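Local coordinates for MUTM (fpg) protein (Thermus thermophilus, PDB 1EE8) that belongs to the MutM (Fpg) family and combines a beta-rich N-terminal domain, an H2TH domain and a zinc finger in one chain, at residues Leu121-Glu124 and Ala129-Phe132; Tyr231-Leu236 and Arg243-Arg248; Gly110-Arg113 and Leu117-Arg120; Ala84-Val87 and Thr92-Phe95. All coordinates share one frame; numbering follows the deposited sequence.

How the contacts relate
The four contacts are spread over the three parts of the chain. Contact 4 is a beta hairpin in the N-terminal domain. Contacts 3 and 1 follow one another in sequence: helix 117-120 of contact 3 runs straight into the loop of contact 1, and their centres are about 16 Å apart. Together they carry the chain from strand 103-108 to the helices of the H2TH domain. Contact 2 is part of the zinc finger region, with the side chain of Arg243 about 5 Å from the zinc ion. It is remote from the rest, its centre about 30 Å from that of contact 1 and about 38 Å from that of contact 4.

Contact 1. Residues Leu121-Glu124 and Ala129-Phe132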
# COMPACT_ATOMS: atom_id res chain seq x y z
N LEU A 121 -21.87 -9.47 7.97
CA LEU A 121 -22.67 -8.73 8.95
C LEU A 121 -24.13 -8.63 8.52
O LEU A 121 -24.43 -8.43 7.34
CB LEU A 121 -22.11 -7.31 9.13
CG LEU A 121 -20.78 -7.18 9.88
CD1 LEU A 121 -20.34 -5.72 9.87
CD2 LEU A 121 -20.92 -7.71 11.30
N GLY A 122 -25.04 -8.79 9.48
CA GLY A 122 -26.45 -8.71 9.16
C GLY A 122 -26.85 -7.26 8.96
O GLY A 122 -26.00 -6.37 8.96
N PRO A 123 -28.15 -6.99 8.78
CA PRO A 123 -28.61 -5.62 8.57
C PRO A 123 -28.28 -4.70 9.75
O PRO A 123 -28.20 -5.14 10.90
CB PRO A 123 -30.11 -5.79 8.36
CG PRO A 123 -30.42 -6.99 9.21
CD PRO A 123 -29.29 -7.92 8.87
N GLU A 124 -28.07 -3.42 9.45
CA GLU A 124 -27.76 -2.43 10.47
C GLU A 124 -29.03 -2.20 11.31
O GLU A 124 -30.04 -1.68 10.82
CB GLU A 124 -27.31 -1.13 9.81
CG GLU A 124 -26.07 -0.48 10.44
CD GLU A 124 -24.79 -1.27 10.22
OE1 GLU A 124 -23.71 -0.65 10.17
OE2 GLU A 124 -24.86 -2.51 10.11
N ALA A 129 -33.54 -1.77 6.80
CA ALA A 129 -33.17 -3.12 6.41
C ALA A 129 -33.32 -4.13 7.55
O ALA A 129 -33.47 -5.33 7.31
CB ALA A 129 -31.74 -3.13 5.88
N PHE A 130 -33.25 -3.65 8.79
CA PHE A 130 -33.40 -4.54 9.94
C PHE A 130 -34.90 -4.79 10.09
O PHE A 130 -35.63 -3.95 10.64
CB PHE A 130 -32.85 -3.88 11.21
CG PHE A 130 -32.86 -4.77 12.42
CD1 PHE A 130 -33.32 -4.30 13.64
CD2 PHE A 130 -32.41 -6.09 12.33
CE1 PHE A 130 -33.33 -5.13 14.76
CE2 PHE A 130 -32.42 -6.91 13.45
CZ PHE A 130 -32.88 -6.43 14.66
N ALA A 131 -35.36 -5.94 9.58
CA ALA A 131 -36.78 -6.30 9.61
C ALA A 131 -37.12 -7.46 10.53
O ALA A 131 -36.33 -8.39 10.70
CB ALA A 131 -37.26 -6.60 8.19
N PHE A 132 -38.32 -7.42 11.10
CA PHE A 132 -38.77 -8.45 12.03
C PHE A 132 -38.88 -9.87 11.46
O PHE A 132 -38.47 -10.84 12.12
CB PHE A 132 -40.11 -8.03 12.66
CG PHE A 132 -40.62 -9.00 13.68
CD1 PHE A 132 -41.64 -9.90 13.36
CD2 PHE A 132 -40.04 -9.07 14.94
CE1 PHE A 132 -42.06 -10.85 14.27
CE2 PHE A 132 -40.45 -10.02 15.86
CZ PHE A 132 -41.47 -10.91 15.53
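Pro123 and Phe130 mark the closest backbone approach, with Pro123 CA 5.1 Å from Phe130 CA. Neither segment is helix or strand. Both belong to the loop between helix 117-120 and helix 132-140, which bends enough to bring 121-124 against 129-132. The two segments meet by van der Waals contact alone. Pro123 is at its centre, touching both Ala129 and Phe130. Its CB lies 3.6 Å from Ala129 O and also touches the Ala129 methyl. Its CG comes to the edge of the Phe130 ring, near the ring plane, 3.8 Å from Phe130 CD2. Phe130 CG is anti to the backbone N (chi1 -175°), which places the ring beside the proline. Glu124 adds its carbonyl: Glu124 O lies 3.6 Å from Phe130 CB and accepts a hydrogen bond from Ser127 OG. The Glu124 side chain starts out away from 129-132, and its carboxylate forms salt bridges with Arg49 and Arg50. Arg50 also bonds Gly122 O, so this side of the loop is tied to strand 42-50. On the other side, Phe130 meets Tyr191 of helix 184-203 through its ring and its carbonyl O, and Ala131 takes the N-cap position of helix 132-140.

Contact 2. Residues Tyr231-Leu236 and Arg243-Arg248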
# COMPACT_ATOMS: atom_id res chain seq x y z
N TYR A 231 -26.60 -3.94 33.12
CA TYR A 231 -25.18 -4.05 32.79
C TYR A 231 -24.29 -3.32 33.79
O TYR A 231 -24.52 -2.16 34.13
CB TYR A 231 -24.86 -3.51 31.39
CG TYR A 231 -23.44 -3.83 31.03
CD1 TYR A 231 -23.10 -5.08 30.51
CD2 TYR A 231 -22.40 -2.95 31.35
CE1 TYR A 231 -21.77 -5.46 30.32
CE2 TYR A 231 -21.07 -3.31 31.17
CZ TYR A 231 -20.76 -4.57 30.66
OH TYR A 231 -19.44 -4.93 30.50
N GLY A 232 -23.25 -4.02 34.25
CA GLY A 232 -22.33 -3.44 35.21
C GLY A 232 -22.95 -3.12 36.56
O GLY A 232 -22.34 -2.43 37.38
N ARG A 233 -24.16 -3.63 36.82
CA ARG A 233 -24.83 -3.37 38.09
C ARG A 233 -25.05 -4.62 38.94
O ARG A 233 -25.99 -4.67 39.73
CB ARG A 233 -26.17 -2.67 37.85
CG ARG A 233 -26.04 -1.36 37.08
CD ARG A 233 -27.34 -0.59 37.05
NE ARG A 233 -27.76 -0.17 38.39
CZ ARG A 233 -28.74 -0.74 39.09
NH1 ARG A 233 -29.42 -1.77 38.58
NH2 ARG A 233 -29.04 -0.29 40.30
N GLU A 234 -24.18 -5.61 38.79
CA GLU A 234 -24.29 -6.85 39.56
C GLU A 234 -24.37 -6.56 41.06
O GLU A 234 -23.51 -5.89 41.62
CB GLU A 234 -23.09 -7.77 39.30
CG GLU A 234 -23.15 -9.10 40.06
CD GLU A 234 -21.89 -9.94 39.92
OE1 GLU A 234 -21.93 -11.13 40.29
OE2 GLU A 234 -20.87 -9.41 39.44
N GLY A 235 -25.42 -7.05 41.70
CA GLY A 235 -25.58 -6.83 43.12
C GLY A 235 -26.42 -5.63 43.48
O GLY A 235 -26.95 -5.55 44.58
N LEU A 236 -26.55 -4.68 42.55
CA LEU A 236 -27.36 -3.50 42.79
C LEU A 236 -28.83 -3.84 42.54
O LEU A 236 -29.15 -4.86 41.90
CB LEU A 236 -26.92 -2.35 41.87
CG LEU A 236 -25.53 -1.72 42.03
CD1 LEU A 236 -25.36 -1.17 43.44
CD2 LEU A 236 -24.46 -2.77 41.73
N ARG A 243 -35.01 -6.15 43.27
CA ARG A 243 -34.22 -7.33 43.60
C ARG A 243 -32.78 -7.16 43.10
O ARG A 243 -32.53 -6.42 42.15
CB ARG A 243 -34.85 -8.59 42.98
CG ARG A 243 -34.04 -9.86 43.20
CD ARG A 243 -34.71 -11.10 42.62
NE ARG A 243 -33.85 -12.27 42.80
CZ ARG A 243 -34.18 -13.51 42.44
NH1 ARG A 243 -33.33 -14.51 42.64
NH2 ARG A 243 -35.36 -13.76 41.89
N PRO A 244 -31.81 -7.85 43.74
CA PRO A 244 -30.40 -7.77 43.34
C PRO A 244 -30.09 -8.28 41.93
O PRO A 244 -30.38 -9.43 41.60
CB PRO A 244 -29.69 -8.60 44.41
CG PRO A 244 -30.56 -8.41 45.62
CD PRO A 244 -31.95 -8.53 45.04
N VAL A 245 -29.50 -7.42 41.10
CA VAL A 245 -29.14 -7.81 39.74
C VAL A 245 -28.07 -8.90 39.80
O VAL A 245 -27.10 -8.78 40.56
CB VAL A 245 -28.60 -6.62 38.93
CG1 VAL A 245 -28.10 -7.09 37.58
CG2 VAL A 245 -29.69 -5.57 38.76
N GLU A 246 -28.24 -9.95 39.02
CA GLU A 246 -27.27 -11.04 38.99
C GLU A 246 -26.42 -11.04 37.73
O GLU A 246 -26.76 -10.41 36.72
CB GLU A 246 -27.99 -12.39 39.09
CG GLU A 246 -28.73 -12.60 40.39
CD GLU A 246 -29.18 -14.03 40.57
OE1 GLU A 246 -29.93 -14.30 41.53
OE2 GLU A 246 -28.77 -14.89 39.75
N ARG A 247 -25.30 -11.76 37.80
CA ARG A 247 -24.39 -11.85 36.67
C ARG A 247 -23.86 -13.27 36.50
O ARG A 247 -23.01 -13.72 37.26
CB ARG A 247 -23.22 -10.88 36.87
CG ARG A 247 -22.13 -10.98 35.81
CD ARG A 247 -21.13 -9.85 35.97
NE ARG A 247 -19.97 -9.99 35.10
CZ ARG A 247 -18.93 -10.78 35.36
NH1 ARG A 247 -17.92 -10.85 34.50
NH2 ARG A 247 -18.90 -11.49 36.47
N ARG A 248 -24.39 -13.97 35.51
CA ARG A 248 -23.96 -15.33 35.22
C ARG A 248 -22.82 -15.31 34.22
O ARG A 248 -22.88 -14.62 33.20
CB ARG A 248 -25.12 -16.16 34.65
CG ARG A 248 -26.13 -16.62 35.68
CD ARG A 248 -26.23 -18.14 35.70
NE ARG A 248 -27.02 -18.66 34.58
CZ ARG A 248 -28.35 -18.67 34.54
NH1 ARG A 248 -29.04 -18.18 35.56
NH2 ARG A 248 -28.98 -19.18 33.49
O HOH W 1 -24.65 -12.64 40.55
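Val245 and the turn Arg233-Leu236 are joined by two backbone hydrogen bonds. Gly235 N donates to Val245 O at 2.7 Å. Val245 N donates to Leu236 O, also at 2.7 Å and almost straight (173° at the hydrogen). The Val245 side chain points into the type II turn, with CB 3.4 Å from Arg233 O. Val245 CG1 is anti to the backbone N (chi1 174°), which leaves CG2 on the N side, against Leu236 O. The turn is closed by its own bond from Leu236 N to Arg233 O, which fixes the carbonyl that Val245 meets. Beside it, the extended Glu234 side chain crosses Arg247 obliquely, and Glu234 OE2 comes 3.5 Å from Arg247 CD. The charges are close but not bridged: Glu234 OE2 and Arg247 NH2 are 4.1 Å apart, with the carboxylate and guanidinium planes turned by 39°. A water donates to Glu234 OE1 and accepts from the backbone N of Arg247, tying the carboxylate to the strand rather than to the guanidinium. Further out, Arg233 NH1 bonds the carbonyls of Ala229 and Pro237, which holds the guanidinium near Val245 CG2. Arg243 pairs with Glu246 and bonds Thr260, close to the zinc ion held by Cys238, Cys241, Cys258 and Cys261. Strand 246-249 pairs with strand 254-257 through Glu246 and Phe257, while Tyr231 carries the other segment onto helix 161-170.

Contact 3. Residues Gly110-Arg113 and Leu117-Arg120; sequences GDYR and LLLR
Tyr112 and Leu118 are the nearest backbone pair, yet Tyr112 CA is still 6.7 Å from Leu118 CA, so the loop segment 110-113 and helix 117-120 meet through side chains. The Tyr112 ring is held between two residues. On one face Leu118 CD2 sits over the ring centre in a CH-pi contact, 3.6 Å from the centroid of Tyr112 and only 2° off the ring normal. On the opposite face is Gly110 O, 3.5 Å above the Tyr112 ring plane and displaced toward the rim. Leu119 approaches from the edge. Its CD2 lies near the ring plane, 3.6 Å from Tyr112 CD1, and its CG packs on Tyr112 CB. In Leu118 the CG is anti to the backbone N (chi1 -162°), which brings CD2 over the ring. In Leu119 the CG lies beside the backbone N instead (chi1 -71°), and the side chain reaches the edge. The loop has its own support. Asp111 is the centre of an inverse gamma turn, with a weak bond from Tyr112 N to Gly110 O. Arg113 grips the Asp111 carboxylate side-on, with NE 2.7 Å from Asp111 OD1 and NH1 on Asp111 OD2. Outside the two segments, Glu63 OE1 bonds both Tyr112 OH and Gly110 N, which fixes the far end of the ring and the start of the loop to strand 62-67. Strand 53-58 lies alongside, with Leu55 touching Tyr112 and Phe53 touching Leu117 and Leu118.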
# COMPACT_ATOMS: atom_id res chain seq x y z
N GLY A 110 -13.90 -2.22 -0.74
CA GLY A 110 -14.68 -3.43 -0.88
C GLY A 110 -13.93 -4.74 -0.64
O GLY A 110 -14.56 -5.76 -0.33
N ASP A 111 -12.61 -4.72 -0.78
CA ASP A 111 -11.81 -5.94 -0.60
C ASP A 111 -11.68 -6.31 0.87
O ASP A 111 -10.72 -5.95 1.54
CB ASP A 111 -10.42 -5.76 -1.23
CG ASP A 111 -9.53 -6.98 -1.01
OD1 ASP A 111 -10.05 -8.11 -0.94
OD2 ASP A 111 -8.29 -6.80 -0.94
N TYR A 112 -12.66 -7.07 1.35
CA TYR A 112 -12.68 -7.48 2.75
C TYR A 112 -12.22 -8.92 2.98
O TYR A 112 -12.53 -9.51 4.02
CB TYR A 112 -14.09 -7.26 3.30
CG TYR A 112 -14.56 -5.82 3.16
CD1 TYR A 112 -15.91 -5.53 3.02
CD2 TYR A 112 -13.66 -4.76 3.18
CE1 TYR A 112 -16.36 -4.21 2.89
CE2 TYR A 112 -14.09 -3.44 3.06
CZ TYR A 112 -15.44 -3.18 2.91
OH TYR A 112 -15.88 -1.88 2.80
N ARG A 113 -11.48 -9.46 2.03
CA ARG A 113 -10.97 -10.83 2.14
C ARG A 113 -10.21 -11.04 3.44
O ARG A 113 -10.11 -12.16 3.94
CB ARG A 113 -10.03 -11.15 0.96
CG ARG A 113 -10.74 -11.38 -0.37
CD ARG A 113 -9.72 -11.61 -1.48
NE ARG A 113 -8.87 -10.44 -1.68
CZ ARG A 113 -7.79 -10.43 -2.46
NH1 ARG A 113 -7.07 -9.32 -2.58
NH2 ARG A 113 -7.41 -11.53 -3.11
N LEU A 117 -15.71 -10.90 8.42
CA LEU A 117 -16.85 -10.59 9.28
C LEU A 117 -17.62 -9.43 8.66
O LEU A 117 -18.85 -9.38 8.68
CB LEU A 117 -16.39 -10.20 10.69
CG LEU A 117 -17.49 -9.66 11.62
CD1 LEU A 117 -18.57 -10.71 11.79
CD2 LEU A 117 -16.90 -9.28 12.97
N LEU A 118 -16.86 -8.49 8.10
CA LEU A 118 -17.43 -7.32 7.47
C LEU A 118 -18.31 -7.67 6.27
O LEU A 118 -19.17 -6.89 5.87
CB LEU A 118 -16.28 -6.40 7.04
CG LEU A 118 -16.56 -4.94 6.74
CD1 LEU A 118 -17.42 -4.33 7.83
CD2 LEU A 118 -15.22 -4.21 6.63
N LEU A 119 -18.10 -8.87 5.72
CA LEU A 119 -18.87 -9.32 4.56
C LEU A 119 -20.15 -10.06 4.91
O LEU A 119 -21.08 -10.11 4.10
CB LEU A 119 -18.00 -10.23 3.68
CG LEU A 119 -16.88 -9.55 2.90
CD1 LEU A 119 -16.05 -10.61 2.19
CD2 LEU A 119 -17.48 -8.57 1.90
N ARG A 120 -20.21 -10.63 6.10
CA ARG A 120 -21.40 -11.38 6.51
C ARG A 120 -22.29 -10.65 7.52
O ARG A 120 -23.34 -11.16 7.90
CB ARG A 120 -20.99 -12.73 7.08
CG ARG A 120 -20.07 -12.66 8.28
CD ARG A 120 -20.11 -13.96 9.05
NE ARG A 120 -19.26 -13.94 10.24
CZ ARG A 120 -17.94 -14.05 10.23
NH1 ARG A 120 -17.26 -14.02 11.36
NH2 ARG A 120 -17.29 -14.20 9.08

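Contact 4. Residues Ala84-Val87 and Thr92-Phe95; sequences AALV and TLYF
Strands 82-88 and 92-96 form a beta hairpin of the N-terminal domain, and Leu86 and Leu93 form a hydrogen-bonded pair in it. Leu86 N donates to Leu93 O at 2.8 Å, in the carbonyl plane. Leu93 N returns the bond to Leu86 O at 2.9 Å. A third bond runs from Phe95 N to Ala84 O, but Ala84 N is buried with no partner in the model. The short strand axes run antiparallel at 162°. Ala85 with Tyr94 and Val87 with Thr92 are the non-hydrogen-bonded pairs. Their side chains share one face of the sheet. There Thr92 CG2 is anti to its own N and lies 3.9 Å from Ala85 CB. The same methyl sits over one face of the Tyr94 ring, toward the rim, while Ala85 CB reaches Tyr94 CD2 at 4.0 Å. Val87 and Thr92 stand side by side. The other face is buried and apolar. Leu86 CB lies 4.0 Å from Leu93 CB there. The branches of the two leucines touch through Leu86 CD2 and Leu93 CD1. Helix 3-17 packs on Leu93 through Leu13 and Val17, and Phe74 meets the Phe95 ring. Strand 21-26 flanks 82-88 and strand 73-75 flanks 92-96, making this an antiparallel hairpin set within a larger sheet, with one face turned to a helix.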
# COMPACT_ATOMS: atom_id res chain seq x y z
N ALA A 84 -1.07 4.42 17.21
CA ALA A 84 -0.93 4.92 15.85
C ALA A 84 -1.50 6.32 15.76
O ALA A 84 -2.25 6.74 16.64
CB ALA A 84 -1.64 4.01 14.87
N ALA A 85 -1.15 7.04 14.71
CA ALA A 85 -1.67 8.39 14.54
C ALA A 85 -2.01 8.62 13.08
O ALA A 85 -1.23 8.28 12.20
CB ALA A 85 -0.63 9.42 15.00
N LEU A 86 -3.20 9.18 12.85
CA LEU A 86 -3.65 9.50 11.51
C LEU A 86 -3.35 10.99 11.40
O LEU A 86 -4.04 11.82 11.99
CB LEU A 86 -5.16 9.27 11.36
CG LEU A 86 -5.64 7.89 10.90
CD1 LEU A 86 -4.76 6.81 11.47
CD2 LEU A 86 -7.10 7.69 11.31
N VAL A 87 -2.28 11.32 10.68
CA VAL A 87 -1.86 12.70 10.51
C VAL A 87 -2.59 13.35 9.34
O VAL A 87 -2.32 13.01 8.18
CB VAL A 87 -0.35 12.77 10.28
CG1 VAL A 87 0.10 14.21 10.11
CG2 VAL A 87 0.38 12.10 11.45
N THR A 92 -4.46 15.89 13.86
CA THR A 92 -4.06 14.49 14.01
C THR A 92 -5.02 13.72 14.91
O THR A 92 -5.49 14.24 15.93
CB THR A 92 -2.63 14.42 14.59
OG1 THR A 92 -1.72 14.94 13.62
CG2 THR A 92 -2.22 12.98 14.91
N LEU A 93 -5.31 12.48 14.53
CA LEU A 93 -6.18 11.61 15.31
C LEU A 93 -5.28 10.53 15.91
O LEU A 93 -4.46 9.95 15.19
CB LEU A 93 -7.23 10.93 14.41
CG LEU A 93 -8.11 11.83 13.53
CD1 LEU A 93 -9.12 10.97 12.79
CD2 LEU A 93 -8.83 12.86 14.41
N TYR A 94 -5.43 10.25 17.19
CA TYR A 94 -4.60 9.23 17.83
C TYR A 94 -5.39 7.99 18.19
O TYR A 94 -6.47 8.08 18.77
CB TYR A 94 -3.95 9.79 19.10
CG TYR A 94 -3.19 11.08 18.86
CD1 TYR A 94 -3.82 12.31 19.02
CD2 TYR A 94 -1.86 11.06 18.46
CE1 TYR A 94 -3.14 13.51 18.78
CE2 TYR A 94 -1.17 12.25 18.21
CZ TYR A 94 -1.82 13.47 18.37
OH TYR A 94 -1.14 14.64 18.13
N PHE A 95 -4.85 6.83 17.83
CA PHE A 95 -5.50 5.56 18.11
C PHE A 95 -5.01 5.04 19.46
O PHE A 95 -3.92 4.48 19.59
CB PHE A 95 -5.19 4.55 16.98
CG PHE A 95 -5.93 3.24 17.11
CD1 PHE A 95 -5.25 2.07 17.42
CD2 PHE A 95 -7.31 3.19 16.94
CE1 PHE A 95 -5.92 0.85 17.55
CE2 PHE A 95 -8.00 1.98 17.08
CZ PHE A 95 -7.30 0.80 17.38